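Local coordinates for protein methylocystis parvus OBBP MbnE (PDB 5ICQ) that probably binds the copper-chelating peptide methanobactin in the periplasm as part of its transport machinery, as a family 5 extracellular solute-binding protein, at residues V92-Q97 / G599-S604; V228-Q233 / R237-R242; F324-R329 / R337-F342; F446-K451 / R457-Y462. All coordinates share one frame; numbering follows the deposited sequence.

Interaction 1: residues V92-Q97 / G599-S604; sequences VGNVFQ and GPTLES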
# COMPACT_ATOMS: atom_id res chain seq x y z
N VAL A 92 -3.83 -1.68 16.02
CA VAL A 92 -3.57 -2.97 15.41
C VAL A 92 -2.18 -3.42 15.83
O VAL A 92 -1.23 -2.62 15.86
CB VAL A 92 -3.70 -2.87 13.88
CG1 VAL A 92 -3.34 -4.18 13.22
CG2 VAL A 92 -5.12 -2.44 13.51
N GLY A 93 -2.06 -4.70 16.19
CA GLY A 93 -0.77 -5.24 16.59
C GLY A 93 -0.49 -5.02 18.07
O GLY A 93 -0.29 -5.98 18.81
N ASN A 94 -0.51 -3.75 18.51
CA ASN A 94 -0.26 -3.44 19.91
C ASN A 94 -1.39 -3.92 20.81
O ASN A 94 -1.15 -4.37 21.94
CB ASN A 94 -0.07 -1.94 20.10
CG ASN A 94 1.22 -1.44 19.48
OD1 ASN A 94 2.26 -2.10 19.55
ND2 ASN A 94 1.16 -0.27 18.86
N VAL A 95 -2.64 -3.78 20.36
CA VAL A 95 -3.81 -4.15 21.14
C VAL A 95 -4.56 -5.32 20.50
O VAL A 95 -4.79 -6.35 21.14
CB VAL A 95 -4.75 -2.94 21.35
CG1 VAL A 95 -5.98 -3.36 22.13
CG2 VAL A 95 -4.02 -1.82 22.07
N PHE A 96 -4.94 -5.18 19.23
CA PHE A 96 -5.71 -6.20 18.53
C PHE A 96 -4.78 -7.11 17.73
O PHE A 96 -3.97 -6.63 16.94
CB PHE A 96 -6.71 -5.54 17.57
CG PHE A 96 -7.67 -4.61 18.26
CD1 PHE A 96 -8.63 -5.11 19.13
CD2 PHE A 96 -7.63 -3.26 18.00
CE1 PHE A 96 -9.53 -4.25 19.75
CE2 PHE A 96 -8.53 -2.39 18.60
CZ PHE A 96 -9.47 -2.89 19.49
N GLN A 97 -4.95 -8.42 17.90
CA GLN A 97 -4.05 -9.40 17.30
C GLN A 97 -4.80 -10.31 16.34
O GLN A 97 -5.96 -10.65 16.57
CB GLN A 97 -3.40 -10.28 18.36
CG GLN A 97 -2.59 -9.55 19.38
CD GLN A 97 -1.87 -10.54 20.26
OE1 GLN A 97 -2.51 -11.38 20.91
NE2 GLN A 97 -0.55 -10.48 20.26
N GLY A 599 6.51 0.51 11.56
CA GLY A 599 5.16 0.82 11.97
C GLY A 599 5.10 2.15 12.69
O GLY A 599 6.13 2.70 13.09
N PRO A 600 3.89 2.69 12.89
CA PRO A 600 3.78 4.01 13.53
C PRO A 600 4.29 4.04 14.96
O PRO A 600 4.71 5.10 15.43
CB PRO A 600 2.28 4.31 13.46
CG PRO A 600 1.63 2.96 13.37
CD PRO A 600 2.57 2.12 12.56
N THR A 601 4.31 2.90 15.67
CA THR A 601 4.80 2.88 17.04
C THR A 601 6.14 2.17 17.18
O THR A 601 6.55 1.85 18.30
CB THR A 601 3.77 2.23 17.96
OG1 THR A 601 3.58 0.87 17.58
CG2 THR A 601 2.43 2.97 17.88
N LEU A 602 6.84 1.92 16.07
CA LEU A 602 8.24 1.47 16.10
C LEU A 602 8.41 0.21 16.95
O LEU A 602 9.22 0.16 17.88
CB LEU A 602 9.15 2.60 16.61
CG LEU A 602 9.03 3.94 15.87
CD1 LEU A 602 10.04 4.96 16.43
CD2 LEU A 602 9.23 3.75 14.38
N GLU A 603 7.64 -0.83 16.61
CA GLU A 603 7.63 -2.03 17.44
C GLU A 603 9.00 -2.67 17.60
O GLU A 603 9.25 -3.35 18.60
CB GLU A 603 6.64 -3.07 16.89
CG GLU A 603 6.81 -3.37 15.43
CD GLU A 603 5.77 -2.66 14.58
OE1 GLU A 603 5.52 -1.45 14.82
OE2 GLU A 603 5.18 -3.32 13.69
N SER A 604 9.91 -2.51 16.62
CA SER A 604 11.23 -3.12 16.77
C SER A 604 12.26 -2.21 17.45
O SER A 604 13.37 -2.68 17.76
CB SER A 604 11.78 -3.55 15.40
OG SER A 604 12.05 -2.43 14.57
O HOH W 1 4.70 -1.07 19.06
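Asn-94 and Thr-601 reach toward each other from opposite directions and are the residues that join these two loops. Along 599-604 the chain first makes a type I beta turn, closed by the bond from Leu-602 N to Gly-599 O. Gly-599 suits the start of this turn because a beta carbon there would run into Glu-603 OE1, and Pro-600 follows where its fixed phi fits the second turn position. Thr-601 comes third and presents OG1 to the other loop. It can do so because chi1 of 63° sets OG1 between its own backbone N and carbonyl carbon. Asn-94 ND2 donates to Thr-601 OG1 over 3.0 Å, perfectly straight and in the plane of the amide. The same ND2 is also hydrogen-bonded to Gly-90 O. A water donates to Asn-94 OD1 over 2.7 Å and also bonds to Thr-601 OG1. The threonine methyl CG2 lies 3.6 Å from Asn-94 ND2, while the Thr-601 side chain also packs on Ile-263 and Leu-265 of strand 262-268. Further on, Glu-603 ties its loop to Tyr-258 by a backbone bond. Amide, water and hydroxyl thus close a small polar ring in which both ends of the amide are used, so the orientation of the asparagine is probably fixed and the buried polar groups are paid for without any charge.

Interaction 2: residues V228-Q233 / R237-R242; sequences VVADVQ and RLLLKR. With SO4 (sulfate ion), chain B.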
# COMPACT_ATOMS: atom_id res chain seq x y z
N VAL A 228 -2.07 -2.18 26.59
CA VAL A 228 -3.45 -1.80 26.84
C VAL A 228 -3.59 -0.30 26.66
O VAL A 228 -2.61 0.46 26.74
CB VAL A 228 -3.93 -2.22 28.24
CG1 VAL A 228 -3.69 -3.70 28.46
CG2 VAL A 228 -3.23 -1.38 29.32
N VAL A 229 -4.82 0.14 26.41
CA VAL A 229 -5.11 1.56 26.27
C VAL A 229 -5.26 2.14 27.68
O VAL A 229 -6.19 1.80 28.41
CB VAL A 229 -6.37 1.80 25.44
CG1 VAL A 229 -6.69 3.29 25.40
CG2 VAL A 229 -6.16 1.28 24.03
N ALA A 230 -4.32 3.01 28.06
CA ALA A 230 -4.24 3.55 29.40
C ALA A 230 -4.90 4.91 29.54
O ALA A 230 -5.43 5.23 30.61
CB ALA A 230 -2.78 3.66 29.84
N ASP A 231 -4.89 5.72 28.49
CA ASP A 231 -5.52 7.04 28.56
C ASP A 231 -5.86 7.47 27.14
O ASP A 231 -5.14 7.15 26.19
CB ASP A 231 -4.61 8.08 29.22
CG ASP A 231 -5.31 9.40 29.46
OD1 ASP A 231 -6.39 9.40 30.09
OD2 ASP A 231 -4.81 10.45 28.99
N VAL A 232 -6.97 8.18 27.00
CA VAL A 232 -7.35 8.71 25.69
C VAL A 232 -7.95 10.10 25.88
O VAL A 232 -8.80 10.31 26.75
CB VAL A 232 -8.33 7.79 24.95
CG1 VAL A 232 -9.52 7.46 25.81
CG2 VAL A 232 -8.79 8.43 23.63
N GLN A 233 -7.49 11.04 25.07
CA GLN A 233 -8.06 12.38 24.99
C GLN A 233 -8.37 12.62 23.52
O GLN A 233 -7.45 12.79 22.72
CB GLN A 233 -7.09 13.42 25.55
CG GLN A 233 -6.75 13.18 27.00
CD GLN A 233 -5.40 13.75 27.38
OE1 GLN A 233 -4.92 14.71 26.77
NE2 GLN A 233 -4.78 13.16 28.40
N ARG A 237 -4.48 12.75 22.20
CA ARG A 237 -3.46 11.76 22.51
C ARG A 237 -4.10 10.42 22.82
O ARG A 237 -5.24 10.34 23.29
CB ARG A 237 -2.57 12.21 23.69
CG ARG A 237 -3.25 12.28 25.04
CD ARG A 237 -2.95 11.04 25.89
NE ARG A 237 -1.57 11.00 26.34
CZ ARG A 237 -1.18 11.03 27.61
NH1 ARG A 237 -2.08 11.09 28.59
NH2 ARG A 237 0.11 10.98 27.90
N LEU A 238 -3.35 9.37 22.51
CA LEU A 238 -3.66 8.00 22.91
C LEU A 238 -2.43 7.46 23.63
O LEU A 238 -1.33 7.48 23.07
CB LEU A 238 -4.00 7.15 21.69
CG LEU A 238 -4.16 5.64 21.93
CD1 LEU A 238 -5.32 5.40 22.88
CD2 LEU A 238 -4.36 4.89 20.60
N LEU A 239 -2.60 7.04 24.88
CA LEU A 239 -1.49 6.50 25.67
C LEU A 239 -1.65 4.99 25.81
O LEU A 239 -2.66 4.51 26.34
CB LEU A 239 -1.40 7.16 27.04
CG LEU A 239 -0.27 6.62 27.94
CD1 LEU A 239 1.11 6.98 27.38
CD2 LEU A 239 -0.41 7.11 29.38
N LEU A 240 -0.64 4.26 25.35
CA LEU A 240 -0.57 2.82 25.49
C LEU A 240 0.42 2.48 26.59
O LEU A 240 1.48 3.10 26.70
CB LEU A 240 -0.12 2.16 24.19
CG LEU A 240 -0.94 2.51 22.96
CD1 LEU A 240 -0.42 1.73 21.76
CD2 LEU A 240 -2.42 2.22 23.22
N LYS A 241 0.09 1.49 27.41
CA LYS A 241 0.96 1.06 28.49
C LYS A 241 1.09 -0.46 28.42
O LYS A 241 0.10 -1.15 28.18
CB LYS A 241 0.41 1.51 29.85
CG LYS A 241 1.27 1.09 31.02
CD LYS A 241 0.87 1.86 32.27
CE LYS A 241 1.78 1.54 33.44
NZ LYS A 241 1.31 2.25 34.67
N ARG A 242 2.30 -0.96 28.63
CA ARG A 242 2.52 -2.39 28.51
C ARG A 242 1.61 -3.16 29.46
O ARG A 242 1.37 -2.74 30.59
CB ARG A 242 3.98 -2.73 28.82
CG ARG A 242 4.24 -4.23 28.90
CD ARG A 242 5.60 -4.57 29.48
NE ARG A 242 6.67 -3.76 28.90
CZ ARG A 242 7.16 -3.94 27.69
NH1 ARG A 242 6.67 -4.90 26.91
NH2 ARG A 242 8.15 -3.17 27.26
S SO4 B . 0.78 11.34 31.49
O1 SO4 B . -0.32 10.59 32.07
O2 SO4 B . 0.29 12.49 30.74
O3 SO4 B . 1.67 11.82 32.54
O4 SO4 B . 1.51 10.46 30.59
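Arg-237 NH1 forms a salt bridge of 2.8 Å with Asp-231 OD2, meeting the oxygen on its anti side while the carboxylate and guanidinium planes stand 83° apart. Gln-233 NE2 also donates to Asp-231 OD2, nearly along the C-O axis, so one carboxylate oxygen is gripped by two donors. The arginine reaches back to Asp-231 because its chain bends at chi2 and chi3, and Leu-239 CB lies 3.9 Å above the centre of the guanidinium. NH2 of Arg-237 turns to a sulfate, probably from the crystallisation liquor, bonding O4 at 3.1 Å and O2 at 3.2 Å; Arg-65 holds the same anion, and Asp-264 takes the arginine NE. A methionine in place of Arg-237 would probably leave Asp-231 and Asp-264 without their shared cation and the sulfate with a weaker hold.

The backbones form an antiparallel beta hairpin, with 227-233 the outermost strand of a four-stranded mixed sheet and 237-242 next to it. The register shifts by one at a classic beta bulge, where Ala-230 and Asp-231 both face Leu-239: Ala-230 N bonds Leu-239 O at 2.8 Å and Asp-231 N reaches the same oxygen weakly at 3.3 Å. Ala-230 CB rests against Lys-241 CB. On the face carrying Val-229, Val-232, Leu-238 and Leu-240 the contacts are aliphatic. Val-229 has CG1 anti to its own N (chi1 176°), which brings it to 3.6 Å from Leu-238 CD1, and its second methyl CG2 meets Leu-240 CD2 at 3.9 Å.

Interaction 3: residues F324-R329 / R337-F342; sequences FVFNTR and RLREAF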
# COMPACT_ATOMS: atom_id res chain seq x y z
N PHE A 324 -0.71 10.70 -14.33
CA PHE A 324 -1.83 11.28 -15.06
C PHE A 324 -2.61 10.15 -15.72
O PHE A 324 -2.07 9.42 -16.55
CB PHE A 324 -1.35 12.25 -16.14
CG PHE A 324 -0.75 13.53 -15.61
CD1 PHE A 324 -1.56 14.53 -15.07
CD2 PHE A 324 0.62 13.76 -15.71
CE1 PHE A 324 -1.00 15.73 -14.60
CE2 PHE A 324 1.18 14.95 -15.27
CZ PHE A 324 0.35 15.94 -14.71
N VAL A 325 -3.89 10.03 -15.39
CA VAL A 325 -4.72 8.95 -15.91
C VAL A 325 -5.55 9.46 -17.08
O VAL A 325 -6.25 10.47 -16.95
CB VAL A 325 -5.66 8.40 -14.82
CG1 VAL A 325 -6.58 7.35 -15.43
CG2 VAL A 325 -4.85 7.79 -13.67
N PHE A 326 -5.49 8.75 -18.21
CA PHE A 326 -6.38 9.03 -19.34
C PHE A 326 -7.74 8.38 -19.13
O PHE A 326 -7.84 7.21 -18.75
CB PHE A 326 -5.80 8.48 -20.65
CG PHE A 326 -4.49 9.10 -21.08
CD1 PHE A 326 -4.47 10.24 -21.88
CD2 PHE A 326 -3.28 8.49 -20.76
CE1 PHE A 326 -3.26 10.78 -22.31
CE2 PHE A 326 -2.08 9.02 -21.17
CZ PHE A 326 -2.06 10.17 -21.96
N ASN A 327 -8.81 9.13 -19.40
CA ASN A 327 -10.13 8.50 -19.37
C ASN A 327 -10.36 7.85 -20.73
O ASN A 327 -10.85 8.49 -21.67
CB ASN A 327 -11.23 9.50 -19.03
CG ASN A 327 -12.59 8.82 -18.91
OD1 ASN A 327 -12.72 7.63 -19.21
ND2 ASN A 327 -13.60 9.56 -18.46
N THR A 328 -10.03 6.56 -20.83
CA THR A 328 -10.11 5.92 -22.14
C THR A 328 -11.55 5.63 -22.55
O THR A 328 -11.77 5.12 -23.66
CB THR A 328 -9.31 4.62 -22.19
OG1 THR A 328 -9.95 3.60 -21.40
CG2 THR A 328 -7.90 4.85 -21.62
N ARG A 329 -12.53 5.91 -21.69
CA ARG A 329 -13.93 5.77 -22.08
C ARG A 329 -14.35 6.86 -23.05
O ARG A 329 -15.37 6.71 -23.74
CB ARG A 329 -14.85 5.85 -20.85
CG ARG A 329 -14.51 4.87 -19.73
CD ARG A 329 -15.27 5.23 -18.46
NE ARG A 329 -14.79 4.48 -17.29
CZ ARG A 329 -13.74 4.84 -16.56
NH1 ARG A 329 -13.05 5.93 -16.89
NH2 ARG A 329 -13.37 4.12 -15.51
N ARG A 337 -1.97 4.70 -29.13
CA ARG A 337 -0.86 5.40 -29.77
C ARG A 337 -0.88 6.88 -29.42
O ARG A 337 0.18 7.49 -29.22
CB ARG A 337 -0.92 5.23 -31.29
CG ARG A 337 -0.67 3.80 -31.78
CD ARG A 337 -1.02 3.66 -33.26
NE ARG A 337 -2.44 3.89 -33.51
CZ ARG A 337 -3.03 3.67 -34.68
NH1 ARG A 337 -2.33 3.20 -35.71
NH2 ARG A 337 -4.33 3.91 -34.83
N LEU A 338 -2.07 7.48 -29.37
CA LEU A 338 -2.17 8.87 -28.93
C LEU A 338 -1.82 9.02 -27.46
O LEU A 338 -1.18 10.00 -27.06
CB LEU A 338 -3.58 9.42 -29.21
CG LEU A 338 -3.86 10.88 -28.79
CD1 LEU A 338 -4.82 11.55 -29.77
CD2 LEU A 338 -4.43 10.98 -27.38
N ARG A 339 -2.26 8.07 -26.61
CA ARG A 339 -1.89 8.15 -25.21
C ARG A 339 -0.38 8.06 -25.04
O ARG A 339 0.21 8.80 -24.24
CB ARG A 339 -2.59 7.05 -24.40
CG ARG A 339 -4.11 7.12 -24.53
CD ARG A 339 -4.86 6.25 -23.51
NE ARG A 339 -4.59 4.82 -23.67
CZ ARG A 339 -5.39 3.96 -24.29
NH1 ARG A 339 -6.51 4.40 -24.88
NH2 ARG A 339 -5.07 2.67 -24.34
N GLU A 340 0.27 7.14 -25.77
CA GLU A 340 1.73 7.05 -25.71
C GLU A 340 2.38 8.36 -26.15
O GLU A 340 3.31 8.85 -25.50
CB GLU A 340 2.24 5.89 -26.58
CG GLU A 340 3.78 5.88 -26.63
CD GLU A 340 4.38 4.63 -27.27
OE1 GLU A 340 3.64 3.84 -27.89
OE2 GLU A 340 5.61 4.44 -27.13
N ALA A 341 1.90 8.94 -27.25
CA ALA A 341 2.47 10.19 -27.74
C ALA A 341 2.32 11.32 -26.72
O ALA A 341 3.26 12.10 -26.50
CB ALA A 341 1.81 10.59 -29.06
N PHE A 342 1.14 11.45 -26.11
CA PHE A 342 0.96 12.50 -25.12
C PHE A 342 1.90 12.29 -23.93
O PHE A 342 2.43 13.25 -23.37
CB PHE A 342 -0.49 12.55 -24.63
CG PHE A 342 -1.41 13.33 -25.52
CD1 PHE A 342 -1.17 13.44 -26.89
CD2 PHE A 342 -2.53 13.97 -24.98
CE1 PHE A 342 -2.05 14.16 -27.70
CE2 PHE A 342 -3.40 14.69 -25.79
CZ PHE A 342 -3.16 14.78 -27.15
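A buried arginine lays its aliphatic arm over the face of a phenylalanine: Arg-339 CB sits 3.9 Å from the centroid of the Phe-326 ring, 15° off the normal, a CH-pi contact. Its methylenes continue toward the root of the ring, with Arg-339 CD 3.7 Å from Phe-326 CB. At CD the chain bends (chi3 -64°) and carries the guanidinium past the ring, the two planes 54° apart, so the charge is not stacked on the aromatic. Thr-328 covers one face of that guanidinium with its methyl, CG2 lying 3.6 Å from Arg-339 NH1. The polar N-H groups go instead to the backbone oxygens of Phe-333 and Gly-564, which probably spread the buried charge over neutral acceptors.

Here the end of strand 322-326, which pairs with strands 494-498 and 567-572 in a mixed sheet, is packed by helix 336-343. Phe-342, three residues after Arg-339 and so on the same side of the helix, sets its CB at the edge of the Phe-326 ring, 3.9 Å from CZ, and the CZ also lies 3.5 Å from Arg-339 O. Cutting Phe-326 back to an alanine is likely to open a gap between sheet and helix and leave the methylenes of Arg-339 without the flat surface they lie on.

Just past the strand, Asn-327 OD1 accepts from Arg-329 N at 3.0 Å in an Asx turn and from Arg-329 NH1 at 2.9 Å, the two donors arriving from opposite faces of the amide. Thr-328 in between uses its hydroxyl OG1 on Ala-527 O.

Interaction 4: residues F446-K451 / R457-Y462; sequences FEIMVK and RLALAY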
# COMPACT_ATOMS: atom_id res chain seq x y z
N PHE A 446 -8.54 19.28 -24.05
CA PHE A 446 -9.05 18.48 -22.95
C PHE A 446 -8.74 19.18 -21.64
O PHE A 446 -8.01 20.17 -21.59
CB PHE A 446 -8.49 17.05 -22.97
CG PHE A 446 -7.03 16.92 -22.56
CD1 PHE A 446 -6.01 17.11 -23.49
CD2 PHE A 446 -6.68 16.54 -21.27
CE1 PHE A 446 -4.68 16.95 -23.13
CE2 PHE A 446 -5.34 16.39 -20.89
CZ PHE A 446 -4.33 16.59 -21.83
N GLU A 447 -9.31 18.65 -20.57
CA GLU A 447 -9.18 19.24 -19.25
C GLU A 447 -8.51 18.25 -18.30
O GLU A 447 -8.86 17.07 -18.30
CB GLU A 447 -10.56 19.62 -18.71
CG GLU A 447 -10.57 20.04 -17.25
CD GLU A 447 -11.98 20.06 -16.69
OE1 GLU A 447 -12.62 21.12 -16.68
OE2 GLU A 447 -12.45 18.98 -16.28
N ILE A 448 -7.56 18.74 -17.50
CA ILE A 448 -7.01 17.96 -16.39
C ILE A 448 -7.67 18.45 -15.11
O ILE A 448 -7.49 19.61 -14.72
CB ILE A 448 -5.48 18.12 -16.27
CG1 ILE A 448 -4.78 17.70 -17.57
CG2 ILE A 448 -4.95 17.29 -15.07
CD1 ILE A 448 -3.26 17.94 -17.55
N MET A 449 -8.40 17.57 -14.44
CA MET A 449 -9.03 17.94 -13.17
C MET A 449 -8.04 17.69 -12.04
O MET A 449 -7.47 16.60 -11.94
CB MET A 449 -10.31 17.13 -12.96
CG MET A 449 -10.95 17.35 -11.61
SD MET A 449 -12.49 16.40 -11.40
CE MET A 449 -11.87 14.73 -11.18
N VAL A 450 -7.84 18.70 -11.18
CA VAL A 450 -6.90 18.57 -10.07
C VAL A 450 -7.58 18.96 -8.76
O VAL A 450 -8.59 19.66 -8.74
CB VAL A 450 -5.62 19.41 -10.28
CG1 VAL A 450 -4.84 18.93 -11.50
CG2 VAL A 450 -5.96 20.90 -10.41
N LYS A 451 -6.99 18.50 -7.65
CA LYS A 451 -7.60 18.70 -6.34
C LYS A 451 -6.81 19.61 -5.41
O LYS A 451 -7.37 20.05 -4.40
CB LYS A 451 -7.82 17.35 -5.64
CG LYS A 451 -6.55 16.68 -5.15
CD LYS A 451 -6.90 15.48 -4.26
CE LYS A 451 -5.68 14.77 -3.74
NZ LYS A 451 -6.06 13.71 -2.75
N ARG A 457 0.15 22.58 -10.14
CA ARG A 457 1.44 22.97 -10.73
C ARG A 457 1.97 21.89 -11.66
O ARG A 457 2.52 22.20 -12.73
CB ARG A 457 2.47 23.25 -9.65
CG ARG A 457 2.12 24.40 -8.73
CD ARG A 457 3.27 24.69 -7.80
NE ARG A 457 2.83 24.81 -6.42
CZ ARG A 457 2.05 25.79 -5.97
NH1 ARG A 457 1.60 26.75 -6.78
NH2 ARG A 457 1.71 25.81 -4.69
N LEU A 458 1.84 20.62 -11.27
CA LEU A 458 2.24 19.53 -12.16
C LEU A 458 1.45 19.57 -13.46
O LEU A 458 2.01 19.39 -14.55
CB LEU A 458 2.04 18.18 -11.46
CG LEU A 458 2.92 17.82 -10.28
CD1 LEU A 458 2.52 16.45 -9.71
CD2 LEU A 458 4.38 17.81 -10.73
N ALA A 459 0.14 19.79 -13.36
CA ALA A 459 -0.69 19.77 -14.55
C ALA A 459 -0.42 20.97 -15.45
O ALA A 459 -0.47 20.86 -16.68
CB ALA A 459 -2.17 19.72 -14.14
N LEU A 460 -0.13 22.13 -14.84
CA LEU A 460 0.19 23.33 -15.62
C LEU A 460 1.50 23.15 -16.37
O LEU A 460 1.65 23.65 -17.50
CB LEU A 460 0.25 24.55 -14.71
CG LEU A 460 -1.10 25.04 -14.17
CD1 LEU A 460 -0.93 26.06 -13.04
CD2 LEU A 460 -1.92 25.68 -15.33
N ALA A 461 2.48 22.48 -15.76
CA ALA A 461 3.72 22.20 -16.47
C ALA A 461 3.45 21.30 -17.67
O ALA A 461 3.93 21.56 -18.79
CB ALA A 461 4.73 21.55 -15.52
N TYR A 462 2.67 20.24 -17.46
CA TYR A 462 2.30 19.34 -18.54
C TYR A 462 1.53 20.07 -19.63
O TYR A 462 1.78 19.88 -20.82
CB TYR A 462 1.48 18.18 -17.97
CG TYR A 462 1.28 16.97 -18.88
CD1 TYR A 462 2.13 16.70 -19.94
CD2 TYR A 462 0.23 16.08 -18.63
CE1 TYR A 462 1.95 15.57 -20.76
CE2 TYR A 462 0.04 14.96 -19.42
CZ TYR A 462 0.89 14.71 -20.49
OH TYR A 462 0.68 13.61 -21.27
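The methyl of Ala-459 meets two strand side chains at once, with Ile-448 CG2 and Val-450 CG1 each 3.8 Å from Ala-459 CB. A small residue suits this place because the alpha carbons of Ile-448 and Ala-459 are the closest pair of the two backbones. Ile-448 extends its longer branch beyond (chi2 175°), and its end, CD1, reaches 4.0 Å from Ala-459 CB and 4.1 Å from Tyr-462 CD2. The isoleucine and the tyrosine cross at about a right angle. Strand segment 446-450 and helix segment 457-462 run nearly antiparallel, 164° between their directions, and their axes come within 9.3 Å at the closest approach.

This is the first half of a beta-alpha-beta unit, in which helix 453-467 crosses over to return the chain to strand 472-477, parallel to 442-450. Because side chains alternate along the strand, Ile-448 and Val-450 both face the helix, and one turn of helix brings Tyr-462 beside Ala-459. In the next shell Ile-448 rests on Val-473 and Met-494, and Met-494 also supports Tyr-462. The tyrosine ring meets Phe-324 with planes about 35° apart, and its hydroxyl OH bonds to Phe-342 O. Between strand and helix the contact is purely apolar, held by shape and the exclusion of water, while the one polar group of its side chains, the phenol, finds a carbonyl elsewhere and so avoids being buried unpaired.

Interactions 1 and 2 lie on one side of the molecule, and interactions 3 and 4 lie across the chain's centre from interaction 1, the centres of 1 and 3 being about 42 Å apart. Along the chain, interaction 1 brings together residues 92-97 and 599-604, and the other three follow in series between them. Interactions 1 and 2 touch where Asn-94 and Val-95 pack on Leu-240 and Val-229, so the loop 92-97 lies against the hairpin. Interactions 3 and 4, centres about 14 Å apart, reach the same mixed sheet and meet through Phe-324, Phe-342, Phe-446 and Tyr-462. Such an arrangement is consistent with the two-lobed architecture of solute-binding proteins, whose ligand generally lies between the lobes.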